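Local coordinates for protein glutamine cyclotransferase (Xanthomonas campestris, PDB 3MBR) that probably catalyses the cyclisation of N-terminal glutamine residues in peptides, as a calcium-binding glutaminyl cyclase with a beta-propeller fold, at residues A[70-74]-A[111-117]; A[123-127]-A[138-142]. The protein carries 1 engineered substitution. All blocks are in the same frame, centred on the assembly; numbering follows the deposited sequence.

Contact 1: residues A[70-74]-A[111-117]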
loop_
_atom_site.group_PDB
_atom_site.type_symbol
_atom_site.label_atom_id
_atom_site.label_comp_id
_atom_site.label_asym_id
_atom_site.label_seq_id
_atom_site.Cartn_x
_atom_site.Cartn_y
_atom_site.Cartn_z
ATOM N N ILE A 70 -0.541 1.470 -5.888
ATOM C CA ILE A 70 -1.787 1.824 -6.585
ATOM C C ILE A 70 -2.748 2.491 -5.617
ATOM O O ILE A 70 -2.731 2.206 -4.424
ATOM C CB ILE A 70 -2.452 0.593 -7.216
ATOM C CG1 ILE A 70 -2.615 -0.519 -6.144
ATOM C CG2 ILE A 70 -1.625 0.096 -8.477
ATOM C CD1 ILE A 70 -3.606 -1.604 -6.646
ATOM N N VAL A 71 -3.659 3.298 -6.186
ATOM C CA VAL A 71 -4.720 3.908 -5.411
ATOM C C VAL A 71 -5.915 4.169 -6.288
ATOM O O VAL A 71 -5.737 4.345 -7.504
ATOM C CB VAL A 71 -4.185 5.266 -4.810
ATOM C CG1 VAL A 71 -3.824 6.251 -5.954
ATOM C CG2 VAL A 71 -5.094 5.874 -3.821
ATOM N N ALA A 72 -7.110 4.201 -5.758
ATOM C CA ALA A 72 -8.269 4.643 -6.529
ATOM C C ALA A 72 -8.523 6.127 -6.297
ATOM O O ALA A 72 -8.373 6.610 -5.123
ATOM C CB ALA A 72 -9.511 3.856 -6.011
ATOM N N TRP A 73 -8.973 6.797 -7.330
ATOM C CA TRP A 73 -9.410 8.207 -7.232
ATOM C C TRP A 73 -10.581 8.371 -8.132
ATOM O O TRP A 73 -10.422 8.287 -9.347
ATOM C CB TRP A 73 -8.289 9.200 -7.595
ATOM C CG TRP A 73 -8.805 10.614 -7.421
ATOM C CD1 TRP A 73 -9.256 11.437 -8.354
ATOM C CD2 TRP A 73 -8.981 11.276 -6.180
ATOM N NE1 TRP A 73 -9.680 12.580 -7.813
ATOM C CE2 TRP A 73 -9.549 12.514 -6.456
ATOM C CE3 TRP A 73 -8.676 10.938 -4.858
ATOM C CZ2 TRP A 73 -9.826 13.465 -5.467
ATOM C CZ3 TRP A 73 -8.970 11.913 -3.821
ATOM C CH2 TRP A 73 -9.563 13.131 -4.161
ATOM N N ARG A 74 -11.811 8.534 -7.557
ATOM C CA ARG A 74 -12.987 8.664 -8.381
ATOM C C ARG A 74 -13.115 7.458 -9.329
ATOM O O ARG A 74 -13.171 6.312 -8.842
ATOM C CB ARG A 74 -13.009 10.018 -9.139
ATOM C CG ARG A 74 -12.999 11.133 -8.091
ATOM C CD ARG A 74 -13.366 12.502 -8.587
ATOM N NE ARG A 74 -13.148 13.419 -7.466
ATOM C CZ ARG A 74 -14.094 13.855 -6.628
ATOM N NH1 ARG A 74 -15.375 13.473 -6.787
ATOM N NH2 ARG A 74 -13.752 14.694 -5.637
ATOM N N THR A 111 -1.500 6.308 -1.546
ATOM C CA THR A 111 -2.840 6.168 -1.014
ATOM C C THR A 111 -3.522 7.527 -1.215
ATOM O O THR A 111 -2.949 8.381 -1.895
ATOM C CB THR A 111 -2.870 5.685 0.448
ATOM O OG1 THR A 111 -4.237 5.416 0.806
ATOM C CG2 THR A 111 -2.294 6.710 1.448
ATOM N N SER A 112 -4.703 7.743 -0.649
ATOM C CA SER A 112 -5.375 9.049 -0.784
ATOM C C SER A 112 -6.264 9.272 0.373
ATOM O O SER A 112 -6.775 8.309 1.003
ATOM C CB SER A 112 -6.128 9.058 -2.069
ATOM O OG SER A 112 -7.274 8.214 -2.020
ATOM N N ASP A 113 -6.493 10.542 0.655
ATOM C CA ASP A 113 -7.595 10.922 1.601
ATOM C C ASP A 113 -8.722 11.459 0.717
ATOM O O ASP A 113 -8.886 10.973 -0.422
ATOM C CB ASP A 113 -7.143 11.906 2.676
ATOM C CG ASP A 113 -6.709 13.224 2.141
ATOM O OD1 ASP A 113 -6.837 13.498 0.917
ATOM O OD2 ASP A 113 -6.184 14.025 2.946
ATOM N N ASP A 114 -9.558 12.367 1.226
ATOM C CA ASP A 114 -10.633 12.807 0.288
ATOM C C ASP A 114 -10.257 13.929 -0.665
ATOM O O ASP A 114 -11.110 14.378 -1.454
ATOM C CB ASP A 114 -11.957 13.130 0.993
ATOM C CG ASP A 114 -11.784 14.057 2.109
ATOM O OD1 ASP A 114 -12.794 14.261 2.873
ATOM O OD2 ASP A 114 -10.661 14.621 2.225
ATOM N N SER A 115 -9.019 14.399 -0.633
ATOM C CA SER A 115 -8.643 15.527 -1.465
ATOM C C SER A 115 -7.334 15.302 -2.192
ATOM O O SER A 115 -7.135 15.872 -3.268
ATOM C CB SER A 115 -8.436 16.771 -0.586
ATOM O OG SER A 115 -9.671 17.096 0.040
ATOM N N HIS A 116 -6.432 14.477 -1.631
ATOM C CA HIS A 116 -5.059 14.402 -2.156
ATOM C C HIS A 116 -4.579 12.978 -2.196
ATOM O O HIS A 116 -5.080 12.118 -1.458
ATOM C CB HIS A 116 -4.036 15.133 -1.297
ATOM C CG HIS A 116 -4.248 16.600 -1.332
ATOM N ND1 HIS A 116 -5.097 17.208 -0.442
ATOM C CD2 HIS A 116 -3.864 17.534 -2.232
ATOM C CE1 HIS A 116 -5.145 18.514 -0.725
ATOM N NE2 HIS A 116 -4.421 18.734 -1.817
ATOM N N LEU A 117 -3.570 12.757 -3.035
ATOM C CA LEU A 117 -2.869 11.474 -2.977
ATOM C C LEU A 117 -1.638 11.659 -2.133
ATOM O O LEU A 117 -1.139 12.789 -1.988
ATOM C CB LEU A 117 -2.378 11.062 -4.406
ATOM C CG LEU A 117 -3.414 11.128 -5.501
ATOM C CD1 LEU A 117 -2.738 10.620 -6.760
ATOM C CD2 LEU A 117 -4.695 10.377 -5.196
HETATM O O HOH W 1 -8.285 6.088 -2.530
HETATM O O HOH W 2 -11.923 16.606 -3.595
#
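This contact joins two neighbouring blades of the beta-propeller, where strand 67-73 meets strand 109-112 and the turn leading into strand 117-120. V71 and W73 point toward the next blade. V71 CG2 sits 3.5 Å from T111 C, and V71 CG1 is 4.3 Å from L117 CD2. W73 reaches the turn after S112 with its ring edge: W73 CZ3 is 3.5 Å from D113 O and W73 CH2 3.4 Å from D114 O. W73 CE3 packs on L117 CD2 at 4.0 Å. D113 OD1 accepts from S115 N, an Asx turn, and from H116 N, an Asx motif, both at 2.8 Å; D113 OD2 is hydrogen-bonded to Y118 OH. A water bridges the blades, 2.6 Å from A72 O and 2.4 Å from S112 OG. T111 points away from V71; its OG1 bonds W157 N, and its side chain is about 5 Å from the bound calcium. So one blade's inner strand packs on the next blade's inner strand and first turn, around the axis of a beta-propeller.

Contact 2: residues A[123-127]-A[138-142]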
loop_
_atom_site.group_PDB
_atom_site.type_symbol
_atom_site.label_atom_id
_atom_site.label_comp_id
_atom_site.label_asym_id
_atom_site.label_seq_id
_atom_site.Cartn_x
_atom_site.Cartn_y
_atom_site.Cartn_z
ATOM N N THR A 123 12.030 7.228 0.581
ATOM C CA THR A 123 12.640 8.180 1.541
ATOM C C THR A 123 11.663 8.468 2.687
ATOM O O THR A 123 10.549 7.913 2.681
ATOM C CB THR A 123 13.076 9.529 0.887
ATOM O OG1 THR A 123 11.903 10.312 0.658
ATOM C CG2 THR A 123 13.826 9.330 -0.462
ATOM N N ALA A 124 12.028 9.325 3.645
ATOM C CA ALA A 124 11.179 9.673 4.810
ATOM C C ALA A 124 10.205 10.804 4.474
ATOM O O ALA A 124 9.405 11.224 5.309
ATOM C CB ALA A 124 12.018 10.000 6.089
ATOM N N VAL A 125 10.302 11.300 3.244
ATOM C CA VAL A 125 9.414 12.442 2.880
ATOM C C VAL A 125 8.275 11.897 1.980
ATOM O O VAL A 125 8.532 11.499 0.807
ATOM C CB VAL A 125 10.217 13.492 2.137
ATOM C CG1 VAL A 125 9.313 14.610 1.641
ATOM C CG2 VAL A 125 11.290 14.009 3.044
ATOM N N ILE A 126 7.063 11.825 2.517
ATOM C CA ILE A 126 5.875 11.489 1.706
ATOM C C ILE A 126 5.381 12.737 0.928
ATOM O O ILE A 126 5.210 13.841 1.498
ATOM C CB ILE A 126 4.751 11.064 2.642
ATOM C CG1 ILE A 126 5.116 9.805 3.445
ATOM C CG2 ILE A 126 3.401 10.887 1.921
ATOM C CD1 ILE A 126 4.199 9.509 4.432
ATOM N N ARG A 127 5.172 12.530 -0.364
ATOM C CA ARG A 127 4.701 13.608 -1.267
ATOM C C ARG A 127 3.166 13.654 -1.245
ATOM O O ARG A 127 2.474 12.641 -1.374
ATOM C CB ARG A 127 5.202 13.369 -2.675
ATOM C CG ARG A 127 6.724 13.034 -2.825
ATOM C CD ARG A 127 7.093 12.677 -4.288
ATOM N NE ARG A 127 8.464 12.164 -4.479
ATOM C CZ ARG A 127 9.037 11.783 -5.636
ATOM N NH1 ARG A 127 8.441 11.927 -6.828
ATOM N NH2 ARG A 127 10.296 11.275 -5.618
ATOM N N GLY A 138 2.510 19.405 -1.624
ATOM C CA GLY A 138 2.910 19.441 -0.223
ATOM C C GLY A 138 3.720 18.213 0.118
ATOM O O GLY A 138 4.072 17.449 -0.761
ATOM N N SER A 139 4.142 18.139 1.382
ATOM C CA SER A 139 4.802 16.921 1.863
ATOM C C SER A 139 4.641 16.720 3.349
ATOM O O SER A 139 4.194 17.607 4.073
ATOM C CB SER A 139 6.272 16.947 1.479
ATOM O OG SER A 139 6.902 18.086 2.005
ATOM N N ILE A 140 5.005 15.528 3.785
ATOM C CA ILE A 140 5.000 15.173 5.195
ATOM C C ILE A 140 6.338 14.497 5.438
ATOM O O ILE A 140 6.656 13.441 4.807
ATOM C CB ILE A 140 3.878 14.147 5.556
ATOM C CG1 ILE A 140 2.469 14.773 5.392
ATOM C CG2 ILE A 140 4.049 13.638 7.019
ATOM C CD1 ILE A 140 1.349 13.734 5.233
ATOM N N LYS A 141 7.119 15.053 6.378
ATOM C CA LYS A 141 8.335 14.380 6.807
ATOM C C LYS A 141 7.991 13.498 7.982
ATOM O O LYS A 141 7.508 13.975 8.990
ATOM C CB LYS A 141 9.380 15.398 7.241
ATOM C CG LYS A 141 10.771 14.813 7.236
ATOM C CD LYS A 141 11.112 13.896 8.427
ATOM C CE LYS A 141 12.650 13.856 8.622
ATOM N NZ LYS A 141 13.328 13.237 7.419
ATOM N N VAL A 142 8.171 12.188 7.797
ATOM C CA VAL A 142 7.773 11.231 8.800
ATOM C C VAL A 142 8.923 10.993 9.778
ATOM O O VAL A 142 10.042 10.714 9.401
ATOM C CB VAL A 142 7.372 9.936 8.141
ATOM C CG1 VAL A 142 6.816 8.983 9.184
ATOM C CG2 VAL A 142 6.302 10.230 7.072
#
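I126 lays its CD1 against V142 CG2 at 3.5 Å, and its CB lies 4.3 Å from I140 CB. These side chains share one face of a beta hairpin, strands 125-129 and 136-144, within one blade of the propeller. Y118 of the adjoining strand also touches I126 and I140, so this face is well covered. The I126 side chain comes within about 5 Å of L155, a calcium ligand on the inner strand of the next blade. The calcium itself is about 12 Å from the I126 side chain.

The strands run antiparallel; the axes of 125-127 and 138-141 make 153°. I126 and I140 form the hydrogen-bonded pair: I126 N donates to I140 O, and I140 N to I126 O, both at 2.8 Å. A third bond, V142 N to A124 O at 2.9 Å, extends the pairing beyond strand 125-129. V125 with K141 and R127 with S139 are non-hydrogen-bonded pairs. Two CA-H...O contacts lie beside the hydrogen bonds: V125 CA is 3.5 Å from I140 O, and S139 CA is 3.1 Å from I126 O.

V125, R127, S139 and K141 point to the other, more exposed face. V125 CG1 rests 3.8 Å from S139 CB. R127 turns to partners outside the hairpin: its NH2 bonds P104 O and forms a salt bridge with D121. Just before strand 125-129, T123 makes an ST turn, its OG1 accepting from V125 N at 3.2 Å.

In the fold
The chain begins with strand 9-16, in the blade completed by the C-terminal strands. The blades between run from inside outward. Contact 1 closes first. Between its segments the chain finishes the blade that began with strand 67-73 and crosses to the inner strand of the next. Contact 2 opens only after contact 1 has closed, so the two are in series and neither nest nor cross. Contact 2 closes the short hairpin loop farther out in that second blade. Both reach the same sheet, with centres 16 Å apart. Contact 1 ties its inner edge to the preceding blade; contact 2 joins two strands within it. Strand 117-120 begins in contact 1 at L117 and lies beside strand 125-129 of contact 2.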